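402AA LONG hypothetical molybdopterin biosynthesis MOEA protein (Pyrococcus horikoshii, PDB 1UZ5) probably inserts molybdenum into molybdopterin, converting adenylyl-molybdopterin and molybdate to Mo-molybdopterin with release of AMP. Local coordinates at residues V16-I21 and L318-A322; D57-A63 and A111-F117; P89-L93 and M106-A111; L271-V276 and I288-I292. One frame throughout, in Å; residues are numbered along the deposited sequence. Where two conformers were deposited one is given.

Contact 1 of 4, residues V16-I21 and L318-A322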
loop_
_atom_site.group_PDB
_atom_site.type_symbol
_atom_site.label_atom_id
_atom_site.label_comp_id
_atom_site.label_asym_id
_atom_site.label_seq_id
_atom_site.Cartn_x
_atom_site.Cartn_y
_atom_site.Cartn_z
ATOM N N VAL A 16 -5.246 22.022 2.026
ATOM C CA VAL A 16 -5.621 20.617 2.163
ATOM C C VAL A 16 -4.830 19.995 3.306
ATOM O O VAL A 16 -5.367 19.216 4.093
ATOM C CB VAL A 16 -5.347 19.830 0.867
ATOM C CG1 VAL A 16 -5.685 18.359 1.074
ATOM C CG2 VAL A 16 -6.175 20.413 -0.275
ATOM N N GLN A 17 -3.553 20.350 3.395
ATOM C CA GLN A 17 -2.700 19.834 4.457
ATOM C C GLN A 17 -3.294 20.204 5.808
ATOM O O GLN A 17 -3.148 19.467 6.781
ATOM C CB GLN A 17 -1.292 20.417 4.342
ATOM C CG GLN A 17 -0.583 20.069 3.047
ATOM C CD GLN A 17 0.807 20.665 2.969
ATOM O OE1 GLN A 17 1.656 20.396 3.817
ATOM N NE2 GLN A 17 1.048 21.478 1.946
ATOM N N SER A 18 -3.975 21.346 5.863
ATOM C CA SER A 18 -4.584 21.797 7.109
ATOM C C SER A 18 -5.750 20.896 7.485
ATOM O O SER A 18 -6.177 20.875 8.641
ATOM C CB SER A 18 -5.078 23.243 6.987
ATOM O OG SER A 18 -6.387 23.297 6.446
ATOM N N PHE A 19 -6.280 20.164 6.509
ATOM C CA PHE A 19 -7.389 19.257 6.784
ATOM C C PHE A 19 -6.827 17.990 7.400
ATOM O O PHE A 19 -5.669 17.637 7.174
ATOM C CB PHE A 19 -8.147 18.874 5.506
ATOM C CG PHE A 19 -8.775 20.033 4.789
ATOM C CD1 PHE A 19 -9.267 21.129 5.494
ATOM C CD2 PHE A 19 -8.900 20.014 3.403
ATOM C CE1 PHE A 19 -9.874 22.192 4.827
ATOM C CE2 PHE A 19 -9.506 21.071 2.725
ATOM C CZ PHE A 19 -9.995 22.163 3.440
ATOM N N LYS A 20 -7.646 17.301 8.175
ATOM C CA LYS A 20 -7.201 16.070 8.789
ATOM C C LYS A 20 -8.367 15.108 8.898
ATOM O O LYS A 20 -9.374 15.404 9.537
ATOM C CB LYS A 20 -6.610 16.349 10.173
ATOM C CG LYS A 20 -5.803 15.196 10.744
ATOM C CD LYS A 20 -5.086 15.613 12.018
ATOM C CE LYS A 20 -4.161 14.517 12.525
ATOM N NZ LYS A 20 -3.400 14.957 13.729
ATOM N N ILE A 21 -8.229 13.964 8.243
ATOM C CA ILE A 21 -9.258 12.941 8.281
ATOM C C ILE A 21 -8.758 11.843 9.207
ATOM O O ILE A 21 -7.604 11.425 9.120
ATOM C CB ILE A 21 -9.502 12.317 6.886
ATOM C CG1 ILE A 21 -9.895 13.400 5.877
ATOM C CG2 ILE A 21 -10.586 11.251 6.981
ATOM C CD1 ILE A 21 -11.195 14.101 6.198
ATOM N N LEU A 318 -4.592 14.014 0.619
ATOM C CA LEU A 318 -5.437 13.995 1.807
ATOM C C LEU A 318 -5.765 12.561 2.212
ATOM O O LEU A 318 -5.648 12.188 3.380
ATOM C CB LEU A 318 -6.742 14.753 1.543
ATOM C CG LEU A 318 -7.768 14.786 2.680
ATOM C CD1 LEU A 318 -7.169 15.473 3.898
ATOM C CD2 LEU A 318 -9.022 15.518 2.222
ATOM N N LEU A 319 -6.176 11.759 1.236
ATOM C CA LEU A 319 -6.537 10.373 1.490
ATOM C C LEU A 319 -5.340 9.538 1.943
ATOM O O LEU A 319 -5.454 8.723 2.855
ATOM C CB LEU A 319 -7.168 9.767 0.231
ATOM C CG LEU A 319 -8.379 10.563 -0.268
ATOM C CD1 LEU A 319 -9.004 9.886 -1.482
ATOM C CD2 LEU A 319 -9.400 10.684 0.857
ATOM N N LEU A 320 -4.194 9.746 1.306
ATOM C CA LEU A 320 -2.994 9.006 1.664
ATOM C C LEU A 320 -2.583 9.299 3.104
ATOM O O LEU A 320 -2.219 8.391 3.848
ATOM C CB LEU A 320 -1.850 9.351 0.707
ATOM C CG LEU A 320 -2.042 8.876 -0.738
ATOM C CD1 LEU A 320 -0.810 9.213 -1.567
ATOM C CD2 LEU A 320 -2.292 7.373 -0.751
ATOM N N ARG A 321 -2.651 10.567 3.499
ATOM C CA ARG A 321 -2.285 10.955 4.855
ATOM C C ARG A 321 -3.217 10.315 5.868
ATOM O O ARG A 321 -2.799 9.953 6.963
ATOM C CB ARG A 321 -2.319 12.473 4.998
ATOM C CG ARG A 321 -1.194 13.170 4.257
ATOM C CD ARG A 321 -1.499 14.641 4.088
ATOM N NE ARG A 321 -0.487 15.264 3.238
ATOM C CZ ARG A 321 -0.696 16.328 2.468
ATOM N NH1 ARG A 321 0.295 16.813 1.735
ATOM N NH2 ARG A 321 -1.894 16.899 2.424
ATOM N N ALA A 322 -4.483 10.172 5.500
ATOM C CA ALA A 322 -5.456 9.551 6.387
ATOM C C ALA A 322 -5.123 8.067 6.572
ATOM O O ALA A 322 -5.538 7.447 7.550
ATOM C CB ALA A 322 -6.840 9.688 5.808
HETATM O O HOH W 1 -6.131 13.341 6.414
#
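The end of helix 9-18 and the loop leaving it run past the last turn of helix 304-322, bringing the CA atoms of Val16 and Leu318 to 6.6 Å and those of Ile21 and Ala322 to 5.4 Å. The N-terminal helix of the chain is thereby packed onto the probable molybdopterin-binding domain, the MogA-like part of a MoeA protein. Leu318 lies at the centre of the contact. Its CB meets Val16 CG1 at 3.8 Å, and Leu318 CD1 touches both Phe19 CB, at 3.9 Å, and Ile21 CG1. Because CG of Leu318 stands opposite its own backbone N (chi1 178°), the forked end reaches across to the loop. Branched and aliphatic residues suit this position, where Val249, Pro296 and Phe298 of the neighbouring strands add to the same apolar patch. Ala322, with only a methyl, allows a close backbone approach: its CB lies 3.9 Å from Ile21 CB and also rests on the carbonyl oxygen of that residue. At the more open margin, the aliphatic part of Gln17 meets the guanidinium group of Arg321 in one of the two conformers of that arginine, so this touch is less certain; in it Gln17 CG comes up obliquely to the guanidinium, while Val16 CG1 lies at its edge. No direct hydrogen bond joins the segments. Instead, one water bridges their backbones, accepting from Ile21 N at 2.9 Å and donating to Leu318 O at 3.3 Å.

Contact 2 of 4, residues D57-A63 and A111-F117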
loop_
_atom_site.group_PDB
_atom_site.type_symbol
_atom_site.label_atom_id
_atom_site.label_comp_id
_atom_site.label_asym_id
_atom_site.label_seq_id
_atom_site.Cartn_x
_atom_site.Cartn_y
_atom_site.Cartn_z
ATOM N N ASP A 57 19.258 -34.127 8.990
ATOM C CA ASP A 57 18.908 -35.345 9.713
ATOM C C ASP A 57 20.234 -35.842 10.279
ATOM O O ASP A 57 21.240 -35.855 9.577
ATOM C CB ASP A 57 18.358 -36.434 8.784
ATOM C CG ASP A 57 17.003 -36.090 8.195
ATOM O OD1 ASP A 57 16.211 -35.383 8.852
ATOM O OD2 ASP A 57 16.726 -36.555 7.071
ATOM N N GLY A 58 20.246 -36.248 11.540
ATOM C CA GLY A 58 21.486 -36.735 12.107
ATOM C C GLY A 58 21.410 -36.955 13.597
ATOM O O GLY A 58 20.386 -37.395 14.120
ATOM N N TYR A 59 22.493 -36.636 14.292
ATOM C CA TYR A 59 22.521 -36.838 15.725
ATOM C C TYR A 59 22.850 -35.596 16.522
ATOM O O TYR A 59 23.879 -34.950 16.299
ATOM C CB TYR A 59 23.506 -37.956 16.069
ATOM C CG TYR A 59 23.104 -39.277 15.468
ATOM C CD1 TYR A 59 23.413 -39.593 14.142
ATOM C CD2 TYR A 59 22.348 -40.183 16.203
ATOM C CE1 TYR A 59 22.970 -40.785 13.567
ATOM C CE2 TYR A 59 21.902 -41.365 15.642
ATOM C CZ TYR A 59 22.212 -41.663 14.328
ATOM O OH TYR A 59 21.750 -42.846 13.794
ATOM N N ALA A 60 21.957 -35.272 17.452
ATOM C CA ALA A 60 22.118 -34.128 18.328
ATOM C C ALA A 60 23.126 -34.560 19.375
ATOM O O ALA A 60 23.000 -35.639 19.953
ATOM C CB ALA A 60 20.790 -33.782 19.001
ATOM N N VAL A 61 24.115 -33.712 19.625
ATOM C CA VAL A 61 25.151 -34.024 20.601
ATOM C C VAL A 61 25.558 -32.790 21.385
ATOM O O VAL A 61 25.168 -31.674 21.057
ATOM C CB VAL A 61 26.444 -34.537 19.914
ATOM C CG1 VAL A 61 26.134 -35.710 19.002
ATOM C CG2 VAL A 61 27.097 -33.394 19.120
ATOM N N ARG A 62 26.333 -33.014 22.437
ATOM C CA ARG A 62 26.892 -31.924 23.223
ATOM C C ARG A 62 28.245 -31.816 22.513
ATOM O O ARG A 62 29.056 -32.735 22.589
ATOM C CB ARG A 62 27.067 -32.362 24.676
ATOM C CG ARG A 62 25.754 -32.672 25.359
ATOM C CD ARG A 62 25.927 -33.465 26.643
ATOM N NE ARG A 62 26.932 -32.893 27.527
ATOM C CZ ARG A 62 26.803 -32.811 28.848
ATOM N NH1 ARG A 62 25.704 -33.261 29.443
ATOM N NH2 ARG A 62 27.774 -32.278 29.575
ATOM N N ALA A 63 28.472 -30.725 21.792
ATOM C CA ALA A 63 29.715 -30.558 21.030
ATOM C C ALA A 63 30.995 -30.914 21.797
ATOM O O ALA A 63 31.893 -31.560 21.255
ATOM C CB ALA A 63 29.804 -29.138 20.493
ATOM N N ALA A 111 21.885 -30.370 24.194
ATOM C CA ALA A 111 22.473 -30.535 22.866
ATOM C C ALA A 111 22.750 -29.160 22.269
ATOM O O ALA A 111 21.978 -28.228 22.481
ATOM C CB ALA A 111 21.533 -31.319 21.952
ATOM N N ASP A 112 23.847 -29.026 21.528
ATOM C CA ASP A 112 24.163 -27.743 20.908
ATOM C C ASP A 112 24.686 -27.897 19.489
ATOM O O ASP A 112 25.131 -26.932 18.871
ATOM C CB ASP A 112 25.160 -26.950 21.758
ATOM C CG ASP A 112 26.478 -27.683 21.964
ATOM O OD1 ASP A 112 26.694 -28.731 21.324
ATOM O OD2 ASP A 112 27.302 -27.197 22.766
ATOM N N ALA A 113 24.633 -29.120 18.975
ATOM C CA ALA A 113 25.067 -29.389 17.614
ATOM C C ALA A 113 24.397 -30.645 17.090
ATOM O O ALA A 113 23.966 -31.500 17.864
ATOM C CB ALA A 113 26.587 -29.552 17.557
ATOM N N VAL A 114 24.299 -30.738 15.768
ATOM C CA VAL A 114 23.733 -31.910 15.125
ATOM C C VAL A 114 24.725 -32.360 14.061
ATOM O O VAL A 114 25.109 -31.581 13.190
ATOM C CB VAL A 114 22.376 -31.620 14.434
ATOM C CG1 VAL A 114 21.868 -32.900 13.766
ATOM C CG2 VAL A 114 21.355 -31.125 15.456
ATOM N N ILE A 115 25.146 -33.613 14.139
ATOM C CA ILE A 115 26.093 -34.149 13.165
ATOM C C ILE A 115 25.307 -34.921 12.114
ATOM O O ILE A 115 24.568 -35.844 12.449
ATOM C CB ILE A 115 27.105 -35.093 13.844
ATOM C CG1 ILE A 115 27.843 -34.338 14.957
ATOM C CG2 ILE A 115 28.081 -35.640 12.810
ATOM C CD1 ILE A 115 28.855 -35.183 15.739
ATOM N N GLN A 116 25.451 -34.525 10.852
ATOM C CA GLN A 116 24.747 -35.171 9.748
ATOM C C GLN A 116 24.796 -36.681 9.865
ATOM O O GLN A 116 25.790 -37.250 10.305
ATOM C CB GLN A 116 25.350 -34.777 8.403
ATOM C CG GLN A 116 25.294 -33.307 8.078
ATOM C CD GLN A 116 25.942 -33.005 6.742
ATOM O OE1 GLN A 116 25.462 -33.440 5.697
ATOM N NE2 GLN A 116 27.048 -32.267 6.770
ATOM N N PHE A 117 23.710 -37.316 9.446
ATOM C CA PHE A 117 23.580 -38.762 9.496
ATOM C C PHE A 117 24.774 -39.467 8.847
ATOM O O PHE A 117 25.327 -40.414 9.399
ATOM C CB PHE A 117 22.287 -39.169 8.780
ATOM C CG PHE A 117 21.909 -40.609 8.973
ATOM C CD1 PHE A 117 21.530 -41.080 10.227
ATOM C CD2 PHE A 117 21.934 -41.496 7.904
ATOM C CE1 PHE A 117 21.180 -42.417 10.416
ATOM C CE2 PHE A 117 21.586 -42.837 8.082
ATOM C CZ PHE A 117 21.210 -43.297 9.342
#
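Tyr59 lays one side of its ring obliquely against Phe117, CE1 coming to 3.6 Å from Phe117 CD1. The phenol oxygen lies near the plane of the Phe117 ring, at its edge, with Tyr59 OH 3.5 Å from Phe117 CE1. With chi1 at -170°, the Phe117 ring is turned away from its backbone N and reaches the tyrosine. On the same face, Val61 CG2 touches Ala113 CB and Ile115 CD1; the other face brings the small Ala60 and Ala111 together, CB to CB at 3.9 Å. Glycine suits position 58, because a CB there would point straight at Ile115 O. The backbones are joined by antiparallel hydrogen bonds, including Ile115 N to Tyr59 O (2.8 Å) and Val61 N to Ala113 O. Beyond them, Asp112 OD1 accepts from Ala63 N (2.7 Å, 166° at the hydrogen) through its syn lone pair, tying down the chain where strand 58-61 has ended. Asp112 and Ala113 both face Val61, and Asp112 N donates to Val61 O at 3.0 Å while Ala113 N adds a weak bond: this is a classic beta bulge, here where strand 113-116 begins, in the mixed sheet of the MoeA N-terminal region.

Contact 3 of 4, residues P89-L93 and M106-A111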
loop_
_atom_site.group_PDB
_atom_site.type_symbol
_atom_site.label_atom_id
_atom_site.label_comp_id
_atom_site.label_asym_id
_atom_site.label_seq_id
_atom_site.Cartn_x
_atom_site.Cartn_y
_atom_site.Cartn_z
ATOM N N PRO A 89 11.043 -32.155 23.063
ATOM C CA PRO A 89 11.893 -33.151 23.731
ATOM C C PRO A 89 11.620 -33.212 25.230
ATOM O O PRO A 89 11.605 -32.185 25.902
ATOM C CB PRO A 89 13.309 -32.653 23.438
ATOM C CG PRO A 89 13.163 -31.957 22.124
ATOM C CD PRO A 89 11.854 -31.206 22.281
ATOM N N LYS A 90 11.388 -34.407 25.761
ATOM C CA LYS A 90 11.156 -34.520 27.194
ATOM C C LYS A 90 12.345 -35.152 27.923
ATOM O O LYS A 90 12.194 -35.707 29.013
ATOM C CB LYS A 90 9.889 -35.328 27.466
ATOM C CG LYS A 90 8.628 -34.661 26.904
ATOM C CD LYS A 90 8.473 -33.227 27.419
ATOM C CE LYS A 90 7.064 -32.708 27.119
ATOM N NZ LYS A 90 6.653 -33.081 25.724
ATOM N N PHE A 91 13.524 -35.069 27.321
ATOM C CA PHE A 91 14.720 -35.627 27.945
ATOM C C PHE A 91 15.926 -34.768 27.580
ATOM O O PHE A 91 15.856 -33.944 26.674
ATOM C CB PHE A 91 14.926 -37.078 27.492
ATOM C CG PHE A 91 15.261 -37.216 26.040
ATOM C CD1 PHE A 91 16.586 -37.282 25.622
ATOM C CD2 PHE A 91 14.252 -37.249 25.081
ATOM C CE1 PHE A 91 16.901 -37.380 24.268
ATOM C CE2 PHE A 91 14.555 -37.346 23.720
ATOM C CZ PHE A 91 15.881 -37.411 23.312
ATOM N N LYS A 92 17.028 -34.955 28.299
ATOM C CA LYS A 92 18.242 -34.191 28.045
ATOM C C LYS A 92 19.418 -35.143 27.848
ATOM O O LYS A 92 19.361 -36.301 28.252
ATOM C CB LYS A 92 18.519 -33.253 29.221
ATOM C CG LYS A 92 18.752 -33.973 30.535
ATOM C CD LYS A 92 18.925 -32.974 31.672
ATOM C CE LYS A 92 19.228 -33.670 32.987
ATOM N NZ LYS A 92 19.399 -32.688 34.094
ATOM N N LEU A 93 20.482 -34.651 27.227
ATOM C CA LEU A 93 21.656 -35.475 26.972
ATOM C C LEU A 93 22.698 -35.347 28.078
ATOM O O LEU A 93 23.019 -34.242 28.506
ATOM C CB LEU A 93 22.310 -35.075 25.647
ATOM C CG LEU A 93 21.481 -35.113 24.361
ATOM C CD1 LEU A 93 22.333 -34.600 23.211
ATOM C CD2 LEU A 93 20.998 -36.528 24.084
ATOM N N MET A 106 13.266 -30.037 17.203
ATOM C CA MET A 106 13.864 -29.322 18.326
ATOM C C MET A 106 14.962 -30.123 19.036
ATOM O O MET A 106 14.773 -31.290 19.358
ATOM C CB MET A 106 12.777 -28.966 19.334
ATOM C CG MET A 106 13.249 -28.149 20.516
ATOM S SD MET A 106 11.851 -27.588 21.506
ATOM C CE MET A 106 12.663 -27.185 23.094
ATOM N N LEU A 107 16.103 -29.495 19.296
ATOM C CA LEU A 107 17.179 -30.210 19.982
ATOM C C LEU A 107 16.812 -30.523 21.417
ATOM O O LEU A 107 16.203 -29.711 22.107
ATOM C CB LEU A 107 18.479 -29.394 19.982
ATOM C CG LEU A 107 19.382 -29.479 18.744
ATOM C CD1 LEU A 107 18.644 -29.027 17.492
ATOM C CD2 LEU A 107 20.612 -28.614 18.983
ATOM N N PRO A 108 17.195 -31.714 21.893
ATOM C CA PRO A 108 16.890 -32.092 23.276
ATOM C C PRO A 108 17.787 -31.280 24.219
ATOM O O PRO A 108 18.732 -30.620 23.770
ATOM C CB PRO A 108 17.197 -33.586 23.296
ATOM C CG PRO A 108 18.328 -33.709 22.317
ATOM C CD PRO A 108 17.927 -32.781 21.186
ATOM N N GLY A 109 17.487 -31.319 25.511
ATOM C CA GLY A 109 18.275 -30.570 26.479
ATOM C C GLY A 109 19.771 -30.846 26.399
ATOM O O GLY A 109 20.187 -31.976 26.142
ATOM N N ASN A 110 20.566 -29.801 26.615
ATOM C CA ASN A 110 22.035 -29.856 26.586
ATOM C C ASN A 110 22.671 -30.039 25.213
ATOM O O ASN A 110 23.885 -29.888 25.076
ATOM C CB ASN A 110 22.577 -30.948 27.525
ATOM C CG ASN A 110 22.202 -30.707 28.969
ATOM O OD1 ASN A 110 22.090 -29.567 29.400
ATOM N ND2 ASN A 110 22.014 -31.782 29.726
ATOM N N ALA A 111 21.885 -30.370 24.194
ATOM C CA ALA A 111 22.473 -30.535 22.866
ATOM C C ALA A 111 22.750 -29.160 22.269
ATOM O O ALA A 111 21.978 -28.228 22.481
ATOM C CB ALA A 111 21.533 -31.319 21.952
HETATM O O HOH W 2 22.020 -31.370 33.071
#
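Asn110 reaches across to the backbone of Leu93. Its CB lies 3.5 Å from Leu93 O, CG follows just beyond, and at the tip ND2 donates to that same oxygen at 2.9 Å, the acceptor lying in the amide plane. ND2 also passes the CB and CD methylenes of Lys92, whose extended chain runs beside it; a water accepts from Lys92 NZ and, weakly, from ND2. Asparagine also tolerates the positive phi (71°) needed at the third position of the type II turn Pro108-Ala111. In that turn Gly109 offers both backbone polar atoms to the other loop: its O takes a nearly straight bond from Leu93 N (2.9 Å), and its N gives a weak one to Phe91 O. A CB on Gly109 would run into Lys92 CB, so the lack of one allows the close approach. Phe91 chi1, 67°, sets the ring between its backbone N and carbonyl carbon, where one face meets Pro108 CB in a CH-pi contact; Pro108 CG meets Leu93 CG. Pro89 wedges in beside them, its CB against Pro108 CA at 3.6 Å and its CD against Met106 SD at 3.7 Å. Leu93 O accepts two hydrogen bonds, from Asn110 ND2 and from Arg62 NH1. Two backbone bonds, one of them weak, and one side-chain bond thus set the register of the loops, while the stiff proline rings, Phe91 and Leu93 add apolar packing.

Contact 4 of 4, residues L271-V276 and I288-I292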
loop_
_atom_site.group_PDB
_atom_site.type_symbol
_atom_site.label_atom_id
_atom_site.label_comp_id
_atom_site.label_asym_id
_atom_site.label_seq_id
_atom_site.Cartn_x
_atom_site.Cartn_y
_atom_site.Cartn_z
ATOM N N LEU A 271 -23.587 26.434 2.761
ATOM C CA LEU A 271 -23.679 25.265 3.630
ATOM C C LEU A 271 -22.486 25.242 4.578
ATOM O O LEU A 271 -22.527 24.612 5.638
ATOM C CB LEU A 271 -23.705 23.975 2.807
ATOM C CG LEU A 271 -25.006 23.621 2.087
ATOM C CD1 LEU A 271 -24.816 22.339 1.292
ATOM C CD2 LEU A 271 -26.122 23.448 3.105
ATOM N N GLY A 272 -21.424 25.940 4.188
ATOM C CA GLY A 272 -20.230 25.985 5.008
ATOM C C GLY A 272 -19.304 27.119 4.623
ATOM O O GLY A 272 -19.704 28.280 4.621
ATOM N N GLU A 273 -18.063 26.783 4.289
ATOM C CA GLU A 273 -17.078 27.787 3.909
ATOM C C GLU A 273 -16.235 27.348 2.720
ATOM O O GLU A 273 -15.922 26.169 2.567
ATOM C CB GLU A 273 -16.157 28.092 5.094
ATOM C CG GLU A 273 -15.003 29.030 4.760
ATOM C CD GLU A 273 -14.174 29.399 5.980
ATOM O OE1 GLU A 273 -14.741 29.990 6.927
ATOM O OE2 GLU A 273 -12.960 29.100 5.995
ATOM N N VAL A 274 -15.874 28.310 1.877
ATOM C CA VAL A 274 -15.051 28.038 0.711
ATOM C C VAL A 274 -13.652 28.564 0.984
ATOM O O VAL A 274 -13.429 29.773 0.999
ATOM C CB VAL A 274 -15.605 28.734 -0.557
ATOM C CG1 VAL A 274 -14.620 28.590 -1.703
ATOM C CG2 VAL A 274 -16.942 28.124 -0.947
ATOM N N LYS A 275 -12.714 27.652 1.216
ATOM C CA LYS A 275 -11.330 28.028 1.481
ATOM C C LYS A 275 -10.662 28.474 0.184
ATOM O O LYS A 275 -9.997 29.507 0.136
ATOM C CB LYS A 275 -10.562 26.839 2.059
ATOM C CG LYS A 275 -11.076 26.332 3.399
ATOM C CD LYS A 275 -10.583 27.190 4.551
ATOM C CE LYS A 275 -10.954 26.575 5.892
ATOM N NZ LYS A 275 -10.353 27.324 7.030
ATOM N N VAL A 276 -10.848 27.686 -0.867
ATOM C CA VAL A 276 -10.254 27.980 -2.164
ATOM C C VAL A 276 -11.327 28.050 -3.242
ATOM O O VAL A 276 -12.246 27.233 -3.268
ATOM C CB VAL A 276 -9.236 26.888 -2.569
ATOM C CG1 VAL A 276 -8.619 27.215 -3.923
ATOM C CG2 VAL A 276 -8.159 26.761 -1.502
ATOM N N ILE A 288 -12.691 24.192 -6.667
ATOM C CA ILE A 288 -13.139 24.673 -5.367
ATOM C C ILE A 288 -12.729 23.733 -4.228
ATOM O O ILE A 288 -12.697 22.513 -4.396
ATOM C CB ILE A 288 -14.679 24.787 -5.336
ATOM C CG1 ILE A 288 -15.153 25.720 -6.451
ATOM C CG2 ILE A 288 -15.140 25.293 -3.981
ATOM C CD1 ILE A 288 -16.655 25.718 -6.641
ATOM N N ILE A 289 -12.417 24.314 -3.074
ATOM C CA ILE A 289 -12.053 23.546 -1.885
ATOM C C ILE A 289 -12.716 24.230 -0.700
ATOM O O ILE A 289 -12.452 25.400 -0.421
ATOM C CB ILE A 289 -10.535 23.517 -1.638
ATOM C CG1 ILE A 289 -9.809 22.954 -2.855
ATOM C CG2 ILE A 289 -10.229 22.647 -0.422
ATOM C CD1 ILE A 289 -8.307 22.955 -2.718
ATOM N N GLY A 290 -13.589 23.503 -0.014
ATOM C CA GLY A 290 -14.271 24.070 1.130
ATOM C C GLY A 290 -14.451 23.081 2.264
ATOM O O GLY A 290 -13.885 21.981 2.255
ATOM N N VAL A 291 -15.248 23.477 3.248
ATOM C CA VAL A 291 -15.521 22.643 4.407
ATOM C C VAL A 291 -16.966 22.826 4.842
ATOM O O VAL A 291 -17.439 23.950 5.005
ATOM C CB VAL A 291 -14.593 23.008 5.594
ATOM C CG1 VAL A 291 -14.896 22.117 6.789
ATOM C CG2 VAL A 291 -13.133 22.864 5.180
ATOM N N ILE A 292 -17.667 21.711 5.003
ATOM C CA ILE A 292 -19.054 21.715 5.441
ATOM C C ILE A 292 -19.141 20.746 6.614
ATOM O O ILE A 292 -18.790 19.570 6.486
ATOM C CB ILE A 292 -20.008 21.239 4.330
ATOM C CG1 ILE A 292 -19.918 22.179 3.121
ATOM C CG2 ILE A 292 -21.433 21.187 4.861
ATOM C CD1 ILE A 292 -20.797 21.767 1.952
#
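A classic beta bulge marks this antiparallel pairing of strands 273-277 and 288-292, at one margin of the mixed, mainly parallel sheet in the probable molybdopterin-binding domain, a MogA-like alpha/beta fold. Lys275 and Val276 both face Ile289, whose carbonyl oxygen receives two N-H groups: Val276 N binds almost straight (2.8 Å, 175° at the hydrogen) and in the carbonyl plane, whereas the bond from Lys275 N is weak and bent. Ile289 N returns a bond to Val276 O. Before the bulge, Glu273 and Val291 form a regular hydrogen-bonded pair, with Glu273 N to Val291 O at 3.0 Å and Val291 N to Glu273 O at 2.9 Å. Glycine suits position 290, because a CB on Gly290 would be driven into Glu273 O. Beta-branched residues fill out the strand faces. Val276 and Ile289 point the same way side by side, CB to CB at 3.7 Å, and Val15 and Val16 of helix 9-18 pack on this side. Val274 CG1 meets Ile288 CG2 on the other, toward helix 263-271. At the far end Leu271, in the last turn of helix 263-271, lays its CB on Ile292 CD1 at 3.8 Å, and Ile240 of helix 233-246 touches both. On the solvent side, the Lys275 chain bends at chi2 (-80°), which turns its amine back toward Glu273 in a salt bridge along their own strand, Lys275 NZ lying 3.3 Å from Glu273 OE2.

How the contacts relate
From the N terminus, helix 9-18 opens contact 1, which closes only after 296 intervening residues, at helix 304-322. All the other contacts nest inside that long loop. Contact 2 closes a shorter loop within the MoeA N-terminal region, and contact 3 is nested in it, sharing Ala111; Arg62 and Ala60 of the one touch Leu93 and Pro108 of the other. Contact 4 follows in series, closing a short hairpin-like excursion within the probable molybdopterin-binding domain. Contacts 1 and 4 adjoin through Phe19, whose ring packs on Val291 CG2 and Ile289 CG2. Contacts 2 and 3 lie at the opposite end of the elongated chain; the centres of contacts 1 and 2 are about 58 Å apart.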